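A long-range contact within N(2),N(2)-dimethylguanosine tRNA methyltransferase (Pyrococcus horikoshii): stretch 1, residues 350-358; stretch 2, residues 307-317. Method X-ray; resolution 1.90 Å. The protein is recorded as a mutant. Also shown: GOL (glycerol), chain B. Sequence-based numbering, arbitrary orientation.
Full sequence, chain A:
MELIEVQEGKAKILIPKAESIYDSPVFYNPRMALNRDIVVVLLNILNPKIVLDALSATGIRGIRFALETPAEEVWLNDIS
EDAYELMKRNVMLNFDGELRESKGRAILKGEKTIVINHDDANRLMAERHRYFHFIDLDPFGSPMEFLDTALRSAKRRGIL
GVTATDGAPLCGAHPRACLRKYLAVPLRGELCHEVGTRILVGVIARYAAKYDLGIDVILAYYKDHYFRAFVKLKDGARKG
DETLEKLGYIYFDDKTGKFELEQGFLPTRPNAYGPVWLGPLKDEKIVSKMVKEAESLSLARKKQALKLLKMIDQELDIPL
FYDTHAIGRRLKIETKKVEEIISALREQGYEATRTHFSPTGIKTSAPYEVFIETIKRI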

# COMPACT_ATOMS: atom_id res chain seq x y z
N TYR A 350 -10.48 -27.07 -7.27
CA TYR A 350 -10.44 -25.61 -7.31
C TYR A 350 -9.31 -25.03 -6.48
O TYR A 350 -8.86 -25.64 -5.50
CB TYR A 350 -11.75 -25.00 -6.80
CG TYR A 350 -12.96 -25.33 -7.64
CD1 TYR A 350 -13.76 -26.43 -7.34
CD2 TYR A 350 -13.29 -24.55 -8.75
CE1 TYR A 350 -14.85 -26.76 -8.13
CE2 TYR A 350 -14.37 -24.87 -9.55
CZ TYR A 350 -15.15 -25.98 -9.24
OH TYR A 350 -16.21 -26.31 -10.05
N GLU A 351 -8.84 -23.86 -6.87
CA GLU A 351 -7.80 -23.18 -6.13
C GLU A 351 -8.52 -22.50 -4.97
O GLU A 351 -9.61 -21.94 -5.17
CB GLU A 351 -7.13 -22.12 -7.00
CG GLU A 351 -6.32 -22.69 -8.15
CD GLU A 351 -6.11 -21.67 -9.25
OE1 GLU A 351 -7.08 -21.38 -9.98
OE2 GLU A 351 -4.98 -21.16 -9.38
N ALA A 352 -7.95 -22.55 -3.78
CA ALA A 352 -8.56 -21.94 -2.61
C ALA A 352 -7.51 -21.67 -1.55
O ALA A 352 -6.72 -22.55 -1.22
CB ALA A 352 -9.64 -22.85 -2.05
N THR A 353 -7.50 -20.44 -1.03
CA THR A 353 -6.55 -20.06 0.00
C THR A 353 -7.20 -19.10 0.98
O THR A 353 -8.29 -18.59 0.73
CB THR A 353 -5.32 -19.31 -0.58
OG1 THR A 353 -5.74 -18.01 -1.03
CG2 THR A 353 -4.72 -20.08 -1.75
N ARG A 354 -6.52 -18.86 2.09
CA ARG A 354 -7.00 -17.91 3.08
C ARG A 354 -6.56 -16.57 2.52
O ARG A 354 -5.80 -16.52 1.55
CB ARG A 354 -6.32 -18.16 4.43
CG ARG A 354 -6.73 -19.45 5.13
CD ARG A 354 -5.77 -19.77 6.27
NE ARG A 354 -6.12 -21.01 6.96
CZ ARG A 354 -7.08 -21.10 7.88
NH1 ARG A 354 -7.33 -22.27 8.46
NH2 ARG A 354 -7.77 -20.03 8.24
N THR A 355 -7.02 -15.47 3.11
CA THR A 355 -6.62 -14.15 2.64
C THR A 355 -6.34 -13.22 3.82
O THR A 355 -7.02 -13.29 4.84
CB THR A 355 -7.69 -13.49 1.75
OG1 THR A 355 -7.33 -12.11 1.53
CG2 THR A 355 -9.07 -13.56 2.41
N HIS A 356 -5.35 -12.35 3.66
CA HIS A 356 -4.98 -11.41 4.70
C HIS A 356 -6.06 -10.34 4.90
O HIS A 356 -6.04 -9.61 5.89
CB HIS A 356 -3.66 -10.72 4.34
CG HIS A 356 -3.81 -9.69 3.26
ND1 HIS A 356 -3.95 -8.35 3.53
CD2 HIS A 356 -3.88 -9.81 1.91
CE1 HIS A 356 -4.11 -7.68 2.40
NE2 HIS A 356 -4.07 -8.55 1.40
N PHE A 357 -7.00 -10.25 3.96
CA PHE A 357 -8.06 -9.24 4.05
C PHE A 357 -9.08 -9.52 5.14
O PHE A 357 -9.72 -8.60 5.66
CB PHE A 357 -8.79 -9.12 2.70
CG PHE A 357 -8.00 -8.39 1.64
CD1 PHE A 357 -7.58 -7.07 1.84
CD2 PHE A 357 -7.69 -9.01 0.44
CE1 PHE A 357 -6.87 -6.39 0.85
CE2 PHE A 357 -6.98 -8.34 -0.56
CZ PHE A 357 -6.57 -7.03 -0.35
N SER A 358 -9.25 -10.79 5.50
CA SER A 358 -10.21 -11.19 6.53
C SER A 358 -9.87 -12.58 7.05
O SER A 358 -9.45 -13.45 6.28
CB SER A 358 -11.63 -11.19 5.96
OG SER A 358 -12.54 -11.76 6.87
C1 GOL B . -2.35 -11.33 -2.95
O1 GOL B . -2.92 -12.23 -3.90
C2 GOL B . -3.24 -10.10 -2.80
O2 GOL B . -4.55 -10.50 -2.36
C3 GOL B . -2.62 -9.14 -1.78
O3 GOL B . -3.45 -7.99 -1.63
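Stretch 2, residues 307-317: KLLKMIDQELD

Stretch 2 approaches stretch 1 as the last turns of a helix, residues 307-314, followed by an extended segment from Glu-315 to Asp-317. The helix runs roughly antiparallel to the strand that begins at Ala-352: their N-to-C directions make an angle of 149° (signed crossing angle -149°), and the axes come within 8.2 Å of each other. In register, the CA of Thr-355 lies 5.7 Å from the CA of Glu-315, and the CA of His-356 lies 6.3 Å from the CA of Met-311. Together the two stretches bury 545 Å².

Three residues of stretch 2 carry most of the contact. Glu-315, the first residue to leave helical phi/psi, has chi1 and chi2 both t, which extends its carboxylate to the type I turn that starts at Thr-355. There OE1 accepts a hydrogen bond from the backbone N of His-356 (2.8 Å) and OE2 accepts one from OG1 of Thr-355 (2.7 Å), so the acid grips the start of the turn through both oxygens. A glycerol hydroxyl, O2, also donates to Glu-315 OE2 (2.7 Å).

Leu-316 continues the extended path, its CA-to-CB bond directed toward stretch 1. Its backbone N donates to OG1 of Thr-353 (3.0 Å, nearly linear), tying the chain beyond the helix to the strand, while its CD1 lies 3.9 Å from OE2 of Glu-351.

One helical turn before Glu-315, Met-311 also points toward stretch 1. Its CG packs 3.6 Å from CB of His-356, and its CE reaches to 4.1 Å from CB of Arg-354. Ile-312 covers one face of the imidazole, with CG1 4.2 Å from the His-356 ring centroid in an off-centre CH-pi contact. At the helix end, Gln-314 OE1 is bridged by a water to the backbone N of Arg-354, with both hydrogen bonds 3.1 Å long.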

# COMPACT_ATOMS: atom_id res chain seq x y z
N LYS A 307 5.17 -13.19 8.74
CA LYS A 307 3.81 -13.71 8.82
C LYS A 307 2.91 -13.06 7.77
O LYS A 307 2.12 -13.74 7.12
CB LYS A 307 3.23 -13.47 10.22
CG LYS A 307 1.86 -14.10 10.43
CD LYS A 307 1.40 -14.01 11.88
CE LYS A 307 1.11 -12.57 12.28
NZ LYS A 307 -0.09 -12.02 11.60
N LEU A 308 3.02 -11.74 7.62
CA LEU A 308 2.20 -11.03 6.65
C LEU A 308 2.62 -11.36 5.22
O LEU A 308 1.77 -11.66 4.37
CB LEU A 308 2.31 -9.52 6.87
CG LEU A 308 1.55 -8.64 5.88
CD1 LEU A 308 0.07 -8.98 5.91
CD2 LEU A 308 1.77 -7.17 6.22
N LEU A 309 3.92 -11.31 4.95
CA LEU A 309 4.44 -11.59 3.62
C LEU A 309 4.17 -13.04 3.17
O LEU A 309 3.93 -13.29 1.99
CB LEU A 309 5.94 -11.29 3.57
CG LEU A 309 6.33 -9.80 3.69
CD1 LEU A 309 7.85 -9.66 3.76
CD2 LEU A 309 5.79 -9.03 2.51
N LYS A 310 4.20 -13.98 4.10
CA LYS A 310 3.95 -15.38 3.75
C LYS A 310 2.48 -15.57 3.42
O LYS A 310 2.13 -16.34 2.52
CB LYS A 310 4.37 -16.31 4.89
CG LYS A 310 5.87 -16.42 5.07
CD LYS A 310 6.25 -17.32 6.24
CE LYS A 310 7.76 -17.44 6.37
NZ LYS A 310 8.16 -18.26 7.55
N MET A 311 1.61 -14.87 4.15
CA MET A 311 0.18 -14.96 3.91
C MET A 311 -0.12 -14.43 2.50
O MET A 311 -0.83 -15.07 1.73
CB MET A 311 -0.59 -14.14 4.95
CG MET A 311 -2.07 -13.95 4.64
SD MET A 311 -2.98 -15.50 4.50
CE MET A 311 -3.60 -15.67 6.18
N ILE A 312 0.43 -13.26 2.18
CA ILE A 312 0.21 -12.64 0.88
C ILE A 312 0.87 -13.45 -0.24
O ILE A 312 0.33 -13.57 -1.34
CB ILE A 312 0.74 -11.19 0.86
CG1 ILE A 312 -0.06 -10.35 1.86
CG2 ILE A 312 0.63 -10.60 -0.54
CD1 ILE A 312 0.46 -8.93 2.02
N ASP A 313 2.04 -14.01 0.05
CA ASP A 313 2.76 -14.80 -0.94
C ASP A 313 1.96 -16.04 -1.35
O ASP A 313 1.94 -16.41 -2.52
CB ASP A 313 4.13 -15.20 -0.37
CG ASP A 313 4.93 -16.07 -1.33
OD1 ASP A 313 5.05 -15.69 -2.52
OD2 ASP A 313 5.44 -17.12 -0.90
N GLN A 314 1.30 -16.68 -0.40
CA GLN A 314 0.53 -17.89 -0.72
C GLN A 314 -0.92 -17.57 -1.08
O GLN A 314 -1.67 -18.44 -1.54
CB GLN A 314 0.57 -18.86 0.46
CG GLN A 314 -0.21 -18.41 1.67
CD GLN A 314 -1.39 -19.32 1.97
OE1 GLN A 314 -2.22 -19.58 1.10
NE2 GLN A 314 -1.47 -19.80 3.20
N GLU A 315 -1.32 -16.32 -0.87
CA GLU A 315 -2.69 -15.91 -1.17
C GLU A 315 -2.97 -15.89 -2.67
O GLU A 315 -2.17 -15.38 -3.46
CB GLU A 315 -2.94 -14.52 -0.59
CG GLU A 315 -4.38 -14.07 -0.61
CD GLU A 315 -4.59 -12.79 0.19
OE1 GLU A 315 -3.98 -12.66 1.27
OE2 GLU A 315 -5.38 -11.93 -0.26
N LEU A 316 -4.10 -16.47 -3.06
CA LEU A 316 -4.50 -16.49 -4.46
C LEU A 316 -4.79 -15.05 -4.86
O LEU A 316 -5.49 -14.33 -4.15
CB LEU A 316 -5.76 -17.35 -4.62
CG LEU A 316 -6.38 -17.47 -6.01
CD1 LEU A 316 -5.37 -18.16 -6.95
CD2 LEU A 316 -7.68 -18.27 -5.93
N ASP A 317 -4.23 -14.60 -5.99
CA ASP A 317 -4.47 -13.24 -6.44
C ASP A 317 -5.62 -13.26 -7.44
O ASP A 317 -5.43 -13.55 -8.62
CB ASP A 317 -3.21 -12.65 -7.09
CG ASP A 317 -3.28 -11.13 -7.25
OD1 ASP A 317 -4.32 -10.53 -6.90
OD2 ASP A 317 -2.30 -10.54 -7.73
O HOH W 1 -4.45 -21.05 2.65